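Local coordinates for protein HepC.19480.a.B1 (Helicobacter pylori, PDB 6MTZ) that is of unknown function but probably acts as a phosphoesterase of the DHH family, whose members cleave phosphoester bonds, at residues A[9-14]-A[64-69]; A[98-103]-A[115-120]; A[21-26]-A[124-129]. All coordinates share one frame; numbering follows the deposited sequence.

In the fold
Contacts 1 and 2 lie in one parallel sheet, with centres 14 Å apart. Strands 64-70 and 95-102 are neighbours there, and Val69 O lies 2.8 Å from Leu101 N, a probable hydrogen bond. Contact 3 joins two helices, 19-29 and 125-136, that pack on this sheet. Its centre is 15 Å from that of contact 1 and 13 Å from that of contact 2. Gln25 NE2 lies 3.2 Å from His13 O, and Leu101 CD1 3.6 Å from Val129 CA. Asp102 and His103 begin an Asp-His-His sequence like that of DHH phosphoesterases, so contacts 2 and 3 probably flank the active site. The His103 side chain is about 5 Å from a 1,2-ethanediol, probably from the crystallisation liquor.

Contact 1: A[9-14]-A[64-69]; sequences MQVYHL and EFLILV
Met9 reaches over Glu64 to Leu66 at the start of two parallel strands. Its CB meets Glu64 CB at 4.0 Å. Its CG lies 3.6 Å from Glu64 O. SD then packs on Leu66 CB at 3.9 Å. The chain bends at the last torsion (chi3 75°), which leaves CE beside the same Leu66 CB. Further along, Leu68 and His13 lie side by side and point the same way. Leu68 CD2 sits over the centre of the imidazole, 3.6 Å from its centroid, in a CH-pi contact. Ser28 OG and Ser70 OG hydrogen-bond to His13 ND1 and NE2, so both ring nitrogens are satisfied and the ring's rotation is fixed. Tyr12 and Phe65 meet edge to edge on the other face of the sheet, with Tyr12 CE1 3.7 Å from Phe65 CD2. Five backbone hydrogen bonds tie the strands. The straightest runs from Leu68 N to Tyr12 O, 2.8 Å long with 177° at the hydrogen. This is the centre of a five-stranded parallel sheet. Strand 35-39 flanks segment 9-14, strand 95-102 flanks segment 64-69, and helix 43-59 packs on Tyr12, Leu14 and Ile67.

Contact 2: A[98-103]-A[115-120]; sequences IQLLDH and HWYFLD
Trp116 has CG between its backbone N and carbonyl carbon (chi1 49°). Ile98 has CG1 anti to its backbone N (chi1 170°) and CD1 extended beyond it (chi2 -176°), which carries CD1 over the Trp116 ring. There Ile98 CD1 is offset toward the rim of the six-membered ring, only 3.3 Å from Trp116 CE3. Tyr117 CB packs on the opposite face of that indole. Leu100 CB comes to its edge, in plane, 4.0 Å from Trp116 CE3. Leu100 also lies alongside Tyr117 and places CD2 over the centre of the phenol ring, 3.5 Å from its centroid. Leu100 O takes two hydrogen bonds, from Phe118 N at 2.9 Å and from Gln99 NE2 at 3.1 Å. The two donors come from opposite faces of the carbonyl plane. A water also bridges Gln99 NE2 and His115 O. Outside the pair, His104 bonds to the Asp102 carboxylate, and Arg123 forms a salt bridge with Asp120. The two strands belong to a beta-alpha-beta unit and run parallel. Strand 117-119 is the outermost on this side of the sheet. Helix 108-111 packs on Tyr117 and Leu119, helix 76-85 on Ile98 and Trp116, and helix 125-136 on Leu101 and Phe118.

Contact 3: A[21-26]-A[124-129]; sequences GYACQL and CATKIV
Cys24 and Thr126 meet between two helices whose starts share one carboxylate, that of Asp20. This group accepts hydrogen bonds from Thr126 N on OD1 and from Ala125 N on OD2. It thus ties the start of helix 19-29 to the start of helix 125-136. Cys124 is the N-cap of the second helix. Its SG accepts a hydrogen bond from Lys127 N at 3.3 Å, with 153° at the hydrogen. Asp18, Asp20 and Gly21 match the His-x-Asp-x-Asp-Gly sequence of DHH phosphoesterases, so the helix starts probably border the active site. Across the contact, Thr126 OG1 faces Ala23 and Cys24. Ala23 CB lies close to it, at 3.1 Å. Cys24 SG lies 3.6 Å from the same oxygen. The hydroxyl has its hydrogen-bonding partner just outside the segments. Its position follows from chi1 of -68°, which sets OG1 beside the backbone N of Thr126 and anti to the carbonyl carbon. The other branch, CG2, is anti to the backbone N and packs on Ala23 CB. The thiol of Cys24 makes the second half of the contact. SG rests against the backbone of the first turn, 3.5 Å from Thr126 N. It also meets the methyl of Ala125, and it touches Val129 CG2 at 3.7 Å, one turn further along. Small side chains at Ala23, Cys24 and Ala125 go with a close approach, and the two helix axes come within 8.3 Å at an angle of 21°, nearly parallel. Helix 145-159 lies against Leu26, Cys124 and Lys127, and its Glu153 forms a salt bridge with Lys127 NZ.

Contact 1: A[9-14]-A[64-69]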
loop_
_atom_site.group_PDB
_atom_site.type_symbol
_atom_site.label_atom_id
_atom_site.label_comp_id
_atom_site.label_asym_id
_atom_site.label_seq_id
_atom_site.Cartn_x
_atom_site.Cartn_y
_atom_site.Cartn_z
ATOM N N MET A 9 -12.753 -14.284 15.587
ATOM C CA MET A 9 -11.997 -13.124 16.042
ATOM C C MET A 9 -11.490 -12.311 14.855
ATOM O O MET A 9 -10.925 -12.867 13.906
ATOM C CB MET A 9 -10.814 -13.545 16.908
ATOM C CG MET A 9 -9.871 -12.403 17.215
ATOM S SD MET A 9 -8.353 -12.986 17.974
ATOM C CE MET A 9 -7.536 -13.694 16.553
ATOM N N GLN A 10 -11.673 -10.994 14.928
ATOM C CA GLN A 10 -11.324 -10.104 13.834
ATOM C C GLN A 10 -9.916 -9.568 14.031
ATOM O O GLN A 10 -9.605 -8.981 15.072
ATOM C CB GLN A 10 -12.322 -8.952 13.737
ATOM C CG GLN A 10 -13.766 -9.423 13.635
ATOM C CD GLN A 10 -14.055 -10.135 12.323
ATOM O OE1 GLN A 10 -13.543 -9.742 11.269
ATOM N NE2 GLN A 10 -14.870 -11.191 12.382
ATOM N N VAL A 11 -9.072 -9.758 13.028
ATOM C CA VAL A 11 -7.679 -9.340 13.094
ATOM C C VAL A 11 -7.498 -8.099 12.239
ATOM O O VAL A 11 -7.942 -8.057 11.084
ATOM C CB VAL A 11 -6.738 -10.463 12.647
ATOM C CG1 VAL A 11 -5.304 -9.970 12.677
ATOM C CG2 VAL A 11 -6.933 -11.685 13.549
ATOM N N TYR A 12 -6.853 -7.088 12.814
ATOM C CA TYR A 12 -6.457 -5.878 12.104
ATOM C C TYR A 12 -4.938 -5.816 12.108
ATOM O O TYR A 12 -4.325 -5.705 13.175
ATOM C CB TYR A 12 -7.071 -4.642 12.770
ATOM C CG TYR A 12 -8.574 -4.635 12.651
ATOM C CD1 TYR A 12 -9.371 -5.339 13.549
ATOM C CD2 TYR A 12 -9.198 -3.944 11.624
ATOM C CE1 TYR A 12 -10.749 -5.346 13.430
ATOM C CE2 TYR A 12 -10.573 -3.941 11.497
ATOM C CZ TYR A 12 -11.346 -4.644 12.400
ATOM O OH TYR A 12 -12.719 -4.646 12.261
ATOM N N HIS A 13 -4.322 -5.899 10.923
ATOM C CA HIS A 13 -2.875 -6.080 10.833
ATOM C C HIS A 13 -2.234 -4.914 10.093
ATOM O O HIS A 13 -2.329 -4.821 8.862
ATOM C CB HIS A 13 -2.522 -7.408 10.164
ATOM C CG HIS A 13 -1.056 -7.711 10.156
ATOM N ND1 HIS A 13 -0.531 -8.833 9.548
ATOM C CD2 HIS A 13 -0.001 -7.035 10.674
ATOM C CE1 HIS A 13 0.782 -8.833 9.690
ATOM N NE2 HIS A 13 1.129 -7.752 10.371
ATOM N N LEU A 14 -1.525 -4.073 10.839
ATOM C CA LEU A 14 -0.777 -2.944 10.294
ATOM C C LEU A 14 0.708 -3.289 10.193
ATOM O O LEU A 14 1.316 -3.726 11.185
ATOM C CB LEU A 14 -0.973 -1.713 11.177
ATOM C CG LEU A 14 0.006 -0.563 10.952
ATOM C CD1 LEU A 14 -0.175 0.026 9.539
ATOM C CD2 LEU A 14 -0.130 0.501 12.064
ATOM N N GLU A 64 -14.504 -10.051 19.550
ATOM C CA GLU A 64 -13.122 -10.415 19.841
ATOM C C GLU A 64 -12.220 -9.836 18.760
ATOM O O GLU A 64 -12.489 -10.009 17.566
ATOM C CB GLU A 64 -12.952 -11.935 19.915
ATOM C CG GLU A 64 -13.980 -12.652 20.791
ATOM C CD GLU A 64 -13.651 -12.582 22.271
ATOM O OE1 GLU A 64 -12.508 -12.215 22.608
ATOM O OE2 GLU A 64 -14.537 -12.894 23.098
ATOM N N PHE A 65 -11.143 -9.166 19.172
ATOM C CA PHE A 65 -10.301 -8.435 18.236
ATOM C C PHE A 65 -8.831 -8.591 18.586
ATOM O O PHE A 65 -8.467 -8.625 19.765
ATOM C CB PHE A 65 -10.655 -6.945 18.225
ATOM C CG PHE A 65 -12.070 -6.665 17.830
ATOM C CD1 PHE A 65 -13.068 -6.588 18.787
ATOM C CD2 PHE A 65 -12.406 -6.474 16.500
ATOM C CE1 PHE A 65 -14.373 -6.327 18.424
ATOM C CE2 PHE A 65 -13.709 -6.216 16.134
ATOM C CZ PHE A 65 -14.693 -6.141 17.096
ATOM N N LEU A 66 -7.991 -8.649 17.550
ATOM C CA LEU A 66 -6.543 -8.639 17.705
ATOM C C LEU A 66 -5.954 -7.555 16.816
ATOM O O LEU A 66 -6.064 -7.628 15.589
ATOM C CB LEU A 66 -5.929 -9.995 17.348
ATOM C CG LEU A 66 -4.401 -9.942 17.231
ATOM C CD1 LEU A 66 -3.756 -9.781 18.614
ATOM C CD2 LEU A 66 -3.870 -11.176 16.521
ATOM N N ILE A 67 -5.330 -6.557 17.430
ATOM C CA ILE A 67 -4.579 -5.549 16.697
ATOM C C ILE A 67 -3.132 -6.012 16.626
ATOM O O ILE A 67 -2.472 -6.189 17.658
ATOM C CB ILE A 67 -4.684 -4.173 17.365
ATOM C CG1 ILE A 67 -6.139 -3.730 17.440
ATOM C CG2 ILE A 67 -3.854 -3.152 16.594
ATOM C CD1 ILE A 67 -6.306 -2.307 17.984
ATOM N N LEU A 68 -2.643 -6.226 15.412
ATOM C CA LEU A 68 -1.306 -6.755 15.175
ATOM C C LEU A 68 -0.514 -5.715 14.393
ATOM O O LEU A 68 -0.955 -5.275 13.325
ATOM C CB LEU A 68 -1.373 -8.080 14.407
ATOM C CG LEU A 68 -0.035 -8.765 14.136
ATOM C CD1 LEU A 68 0.595 -9.248 15.450
ATOM C CD2 LEU A 68 -0.171 -9.917 13.132
ATOM N N VAL A 69 0.637 -5.317 14.930
ATOM C CA VAL A 69 1.486 -4.292 14.334
ATOM C C VAL A 69 2.886 -4.871 14.188
ATOM O O VAL A 69 3.477 -5.324 15.173
ATOM C CB VAL A 69 1.515 -3.002 15.182
ATOM C CG1 VAL A 69 2.307 -1.897 14.477
ATOM C CG2 VAL A 69 0.091 -2.526 15.507
#

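Contact 2: A[98-103]-A[115-120]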
loop_
_atom_site.group_PDB
_atom_site.type_symbol
_atom_site.label_atom_id
_atom_site.label_comp_id
_atom_site.label_asym_id
_atom_site.label_seq_id
_atom_site.Cartn_x
_atom_site.Cartn_y
_atom_site.Cartn_z
ATOM N N ILE A 98 -3.691 -6.654 21.779
ATOM C CA ILE A 98 -2.748 -5.934 20.938
ATOM C C ILE A 98 -1.375 -6.568 21.074
ATOM O O ILE A 98 -0.931 -6.886 22.184
ATOM C CB ILE A 98 -2.690 -4.435 21.287
ATOM C CG1 ILE A 98 -1.519 -3.777 20.565
ATOM C CG2 ILE A 98 -2.582 -4.211 22.787
ATOM C CD1 ILE A 98 -1.367 -2.336 20.936
ATOM N N GLN A 99 -0.703 -6.751 19.944
ATOM C CA GLN A 99 0.658 -7.270 19.924
ATOM C C GLN A 99 1.452 -6.525 18.863
ATOM O O GLN A 99 1.095 -6.557 17.678
ATOM C CB GLN A 99 0.668 -8.774 19.647
ATOM C CG GLN A 99 2.047 -9.400 19.687
ATOM C CD GLN A 99 2.675 -9.269 21.054
ATOM O OE1 GLN A 99 2.236 -9.911 22.008
ATOM N NE2 GLN A 99 3.703 -8.423 21.165
ATOM N N LEU A 100 2.519 -5.856 19.284
ATOM C CA LEU A 100 3.453 -5.213 18.368
ATOM C C LEU A 100 4.722 -6.051 18.311
ATOM O O LEU A 100 5.272 -6.418 19.355
ATOM C CB LEU A 100 3.771 -3.772 18.794
ATOM C CG LEU A 100 4.614 -2.957 17.785
ATOM C CD1 LEU A 100 4.169 -1.504 17.684
ATOM C CD2 LEU A 100 6.120 -3.012 18.079
ATOM N N LEU A 101 5.175 -6.348 17.092
ATOM C CA LEU A 101 6.377 -7.136 16.835
ATOM C C LEU A 101 7.302 -6.324 15.945
ATOM O O LEU A 101 6.899 -5.924 14.851
ATOM C CB LEU A 101 6.031 -8.457 16.144
ATOM C CG LEU A 101 4.999 -9.296 16.890
ATOM C CD1 LEU A 101 4.529 -10.450 16.027
ATOM C CD2 LEU A 101 5.554 -9.789 18.245
ATOM N N ASP A 102 8.541 -6.101 16.387
ATOM C CA ASP A 102 9.454 -5.274 15.603
ATOM C C ASP A 102 10.895 -5.571 16.000
ATOM O O ASP A 102 11.165 -6.197 17.029
ATOM C CB ASP A 102 9.148 -3.776 15.764
ATOM C CG ASP A 102 10.053 -2.904 14.897
ATOM O OD1 ASP A 102 10.225 -3.258 13.714
ATOM O OD2 ASP A 102 10.622 -1.908 15.396
ATOM N N HIS A 103 11.825 -5.077 15.170
ATOM C CA HIS A 103 13.246 -5.341 15.336
ATOM C C HIS A 103 14.123 -4.089 15.250
ATOM O O HIS A 103 15.345 -4.220 15.135
ATOM C CB HIS A 103 13.701 -6.369 14.293
ATOM C CG HIS A 103 13.790 -5.829 12.899
ATOM N ND1 HIS A 103 14.897 -5.155 12.428
ATOM C CD2 HIS A 103 12.916 -5.879 11.867
ATOM C CE1 HIS A 103 14.695 -4.803 11.171
ATOM N NE2 HIS A 103 13.502 -5.234 10.805
ATOM N N HIS A 115 3.943 -3.625 27.776
ATOM C CA HIS A 115 4.072 -5.076 27.793
ATOM C C HIS A 115 3.734 -5.689 26.439
ATOM O O HIS A 115 4.281 -6.743 26.092
ATOM C CB HIS A 115 3.189 -5.661 28.896
ATOM C CG HIS A 115 3.620 -5.273 30.276
ATOM N ND1 HIS A 115 4.918 -5.422 30.720
ATOM C CD2 HIS A 115 2.927 -4.746 31.315
ATOM C CE1 HIS A 115 5.007 -4.998 31.968
ATOM N NE2 HIS A 115 3.812 -4.583 32.352
ATOM N N TRP A 116 2.858 -5.035 25.658
ATOM C CA TRP A 116 2.439 -5.502 24.342
ATOM C C TRP A 116 3.420 -5.127 23.243
ATOM O O TRP A 116 3.204 -5.519 22.091
ATOM C CB TRP A 116 1.056 -4.935 23.972
ATOM C CG TRP A 116 0.925 -3.436 24.178
ATOM C CD1 TRP A 116 0.442 -2.803 25.289
ATOM C CD2 TRP A 116 1.281 -2.399 23.252
ATOM N NE1 TRP A 116 0.477 -1.440 25.114
ATOM C CE2 TRP A 116 0.983 -1.164 23.872
ATOM C CE3 TRP A 116 1.818 -2.392 21.959
ATOM C CZ2 TRP A 116 1.214 0.060 23.248
ATOM C CZ3 TRP A 116 2.047 -1.171 21.339
ATOM C CH2 TRP A 116 1.740 0.032 21.979
ATOM N N TYR A 117 4.475 -4.375 23.556
ATOM C CA TYR A 117 5.423 -3.894 22.553
ATOM C C TYR A 117 6.678 -4.759 22.645
ATOM O O TYR A 117 7.425 -4.678 23.627
ATOM C CB TYR A 117 5.718 -2.416 22.788
ATOM C CG TYR A 117 6.454 -1.660 21.695
ATOM C CD1 TYR A 117 7.691 -2.088 21.225
ATOM C CD2 TYR A 117 5.935 -0.473 21.183
ATOM C CE1 TYR A 117 8.378 -1.378 20.259
ATOM C CE2 TYR A 117 6.612 0.240 20.198
ATOM C CZ TYR A 117 7.833 -0.216 19.746
ATOM O OH TYR A 117 8.525 0.484 18.787
ATOM N N PHE A 118 6.895 -5.601 21.635
ATOM C CA PHE A 118 7.958 -6.600 21.648
ATOM C C PHE A 118 9.036 -6.254 20.627
ATOM O O PHE A 118 8.752 -6.144 19.428
ATOM C CB PHE A 118 7.410 -8.007 21.366
ATOM C CG PHE A 118 8.486 -9.051 21.265
ATOM C CD1 PHE A 118 9.058 -9.586 22.407
ATOM C CD2 PHE A 118 8.949 -9.470 20.035
ATOM C CE1 PHE A 118 10.059 -10.527 22.319
ATOM C CE2 PHE A 118 9.951 -10.406 19.943
ATOM C CZ PHE A 118 10.506 -10.934 21.083
ATOM N N LEU A 119 10.277 -6.151 21.097
ATOM C CA LEU A 119 11.424 -5.805 20.264
ATOM C C LEU A 119 12.461 -6.927 20.316
ATOM O O LEU A 119 12.916 -7.304 21.398
ATOM C CB LEU A 119 12.034 -4.474 20.731
ATOM C CG LEU A 119 13.344 -4.033 20.084
ATOM C CD1 LEU A 119 13.197 -4.035 18.582
ATOM C CD2 LEU A 119 13.739 -2.642 20.569
ATOM N N ASP A 120 12.822 -7.466 19.152
ATOM C CA ASP A 120 13.974 -8.362 19.034
ATOM C C ASP A 120 14.776 -7.924 17.816
ATOM O O ASP A 120 14.337 -8.112 16.677
ATOM C CB ASP A 120 13.539 -9.826 18.917
ATOM C CG ASP A 120 14.720 -10.789 18.756
ATOM O OD1 ASP A 120 15.891 -10.343 18.779
ATOM O OD2 ASP A 120 14.477 -12.008 18.600
HETATM O O HOH W 1 4.917 -8.088 23.987
#

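Contact 3: A[21-26]-A[124-129]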
loop_
_atom_site.group_PDB
_atom_site.type_symbol
_atom_site.label_atom_id
_atom_site.label_comp_id
_atom_site.label_asym_id
_atom_site.label_seq_id
_atom_site.Cartn_x
_atom_site.Cartn_y
_atom_site.Cartn_z
ATOM N N GLY A 21 8.033 -5.832 5.533
ATOM C CA GLY A 21 6.716 -5.354 5.921
ATOM C C GLY A 21 5.575 -6.121 5.276
ATOM O O GLY A 21 4.578 -6.431 5.935
ATOM N N TYR A 22 5.681 -6.412 3.970
ATOM C CA TYR A 22 4.584 -7.125 3.321
ATOM C C TYR A 22 4.621 -8.627 3.596
ATOM O O TYR A 22 3.568 -9.259 3.665
ATOM C CB TYR A 22 4.579 -6.869 1.804
ATOM C CG TYR A 22 3.874 -5.597 1.411
ATOM C CD1 TYR A 22 2.492 -5.494 1.491
ATOM C CD2 TYR A 22 4.583 -4.491 0.967
ATOM C CE1 TYR A 22 1.843 -4.330 1.144
ATOM C CE2 TYR A 22 3.937 -3.314 0.616
ATOM C CZ TYR A 22 2.572 -3.240 0.707
ATOM O OH TYR A 22 1.929 -2.074 0.347
ATOM N N ALA A 23 5.809 -9.216 3.732
ATOM C CA ALA A 23 5.896 -10.631 4.100
ATOM C C ALA A 23 5.223 -10.925 5.447
ATOM O O ALA A 23 4.676 -12.021 5.646
ATOM C CB ALA A 23 7.366 -11.052 4.124
ATOM N N CYS A 24 5.261 -9.975 6.390
ATOM C CA CYS A 24 4.510 -10.153 7.634
ATOM C C CYS A 24 3.054 -10.463 7.336
ATOM O O CYS A 24 2.430 -11.281 8.013
ATOM C CB CYS A 24 4.613 -8.896 8.508
ATOM S SG CYS A 24 6.255 -8.645 9.206
ATOM N N GLN A 25 2.493 -9.808 6.324
ATOM C CA GLN A 25 1.077 -9.953 6.025
ATOM C C GLN A 25 0.777 -11.172 5.166
ATOM O O GLN A 25 -0.323 -11.727 5.265
ATOM C CB GLN A 25 0.575 -8.683 5.348
ATOM C CG GLN A 25 0.600 -7.509 6.309
ATOM C CD GLN A 25 0.298 -6.194 5.642
ATOM O OE1 GLN A 25 0.701 -5.948 4.502
ATOM N NE2 GLN A 25 -0.404 -5.328 6.357
ATOM N N LEU A 26 1.725 -11.605 4.325
ATOM C CA LEU A 26 1.610 -12.943 3.750
ATOM C C LEU A 26 1.511 -13.975 4.858
ATOM O O LEU A 26 0.668 -14.883 4.811
ATOM C CB LEU A 26 2.805 -13.248 2.843
ATOM C CG LEU A 26 2.809 -14.594 2.097
ATOM C CD1 LEU A 26 3.617 -14.484 0.820
ATOM C CD2 LEU A 26 3.384 -15.724 2.930
ATOM N N CYS A 124 14.283 -10.568 11.532
ATOM C CA CYS A 124 13.411 -9.702 10.767
ATOM C C CYS A 124 12.003 -9.790 11.340
ATOM O O CYS A 124 11.653 -10.736 12.059
ATOM C CB CYS A 124 13.413 -10.087 9.287
ATOM S SG CYS A 124 12.469 -11.598 8.922
ATOM N N ALA A 125 11.188 -8.784 11.014
ATOM C CA ALA A 125 9.828 -8.749 11.537
ATOM C C ALA A 125 9.020 -9.947 11.060
ATOM O O ALA A 125 8.229 -10.507 11.827
ATOM C CB ALA A 125 9.145 -7.443 11.138
ATOM N N THR A 126 9.214 -10.368 9.801
ATOM C CA THR A 126 8.456 -11.507 9.290
ATOM C C THR A 126 8.690 -12.765 10.126
ATOM O O THR A 126 7.744 -13.497 10.429
ATOM C CB THR A 126 8.806 -11.755 7.824
ATOM O OG1 THR A 126 8.302 -10.670 7.046
ATOM C CG2 THR A 126 8.134 -13.027 7.324
ATOM N N LYS A 127 9.937 -13.018 10.535
ATOM C CA LYS A 127 10.205 -14.218 11.316
ATOM C C LYS A 127 9.608 -14.104 12.713
ATOM O O LYS A 127 9.047 -15.075 13.232
ATOM C CB LYS A 127 11.708 -14.482 11.385
ATOM C CG LYS A 127 12.069 -15.813 12.067
ATOM C CD LYS A 127 13.482 -16.267 11.665
ATOM C CE LYS A 127 13.804 -17.672 12.216
ATOM N NZ LYS A 127 15.263 -17.991 12.099
ATOM N N ILE A 128 9.702 -12.921 13.328
ATOM C CA ILE A 128 9.041 -12.687 14.610
ATOM C C ILE A 128 7.537 -12.947 14.496
ATOM O O ILE A 128 6.953 -13.655 15.322
ATOM C CB ILE A 128 9.324 -11.260 15.119
ATOM C CG1 ILE A 128 10.824 -11.016 15.294
ATOM C CG2 ILE A 128 8.592 -11.016 16.434
ATOM C CD1 ILE A 128 11.155 -9.569 15.589
ATOM N N VAL A 129 6.885 -12.373 13.475
ATOM C CA VAL A 129 5.455 -12.620 13.270
ATOM C C VAL A 129 5.188 -14.113 13.148
ATOM O O VAL A 129 4.276 -14.653 13.786
ATOM C CB VAL A 129 4.935 -11.876 12.026
ATOM C CG1 VAL A 129 3.487 -12.313 11.721
ATOM C CG2 VAL A 129 5.017 -10.370 12.232
#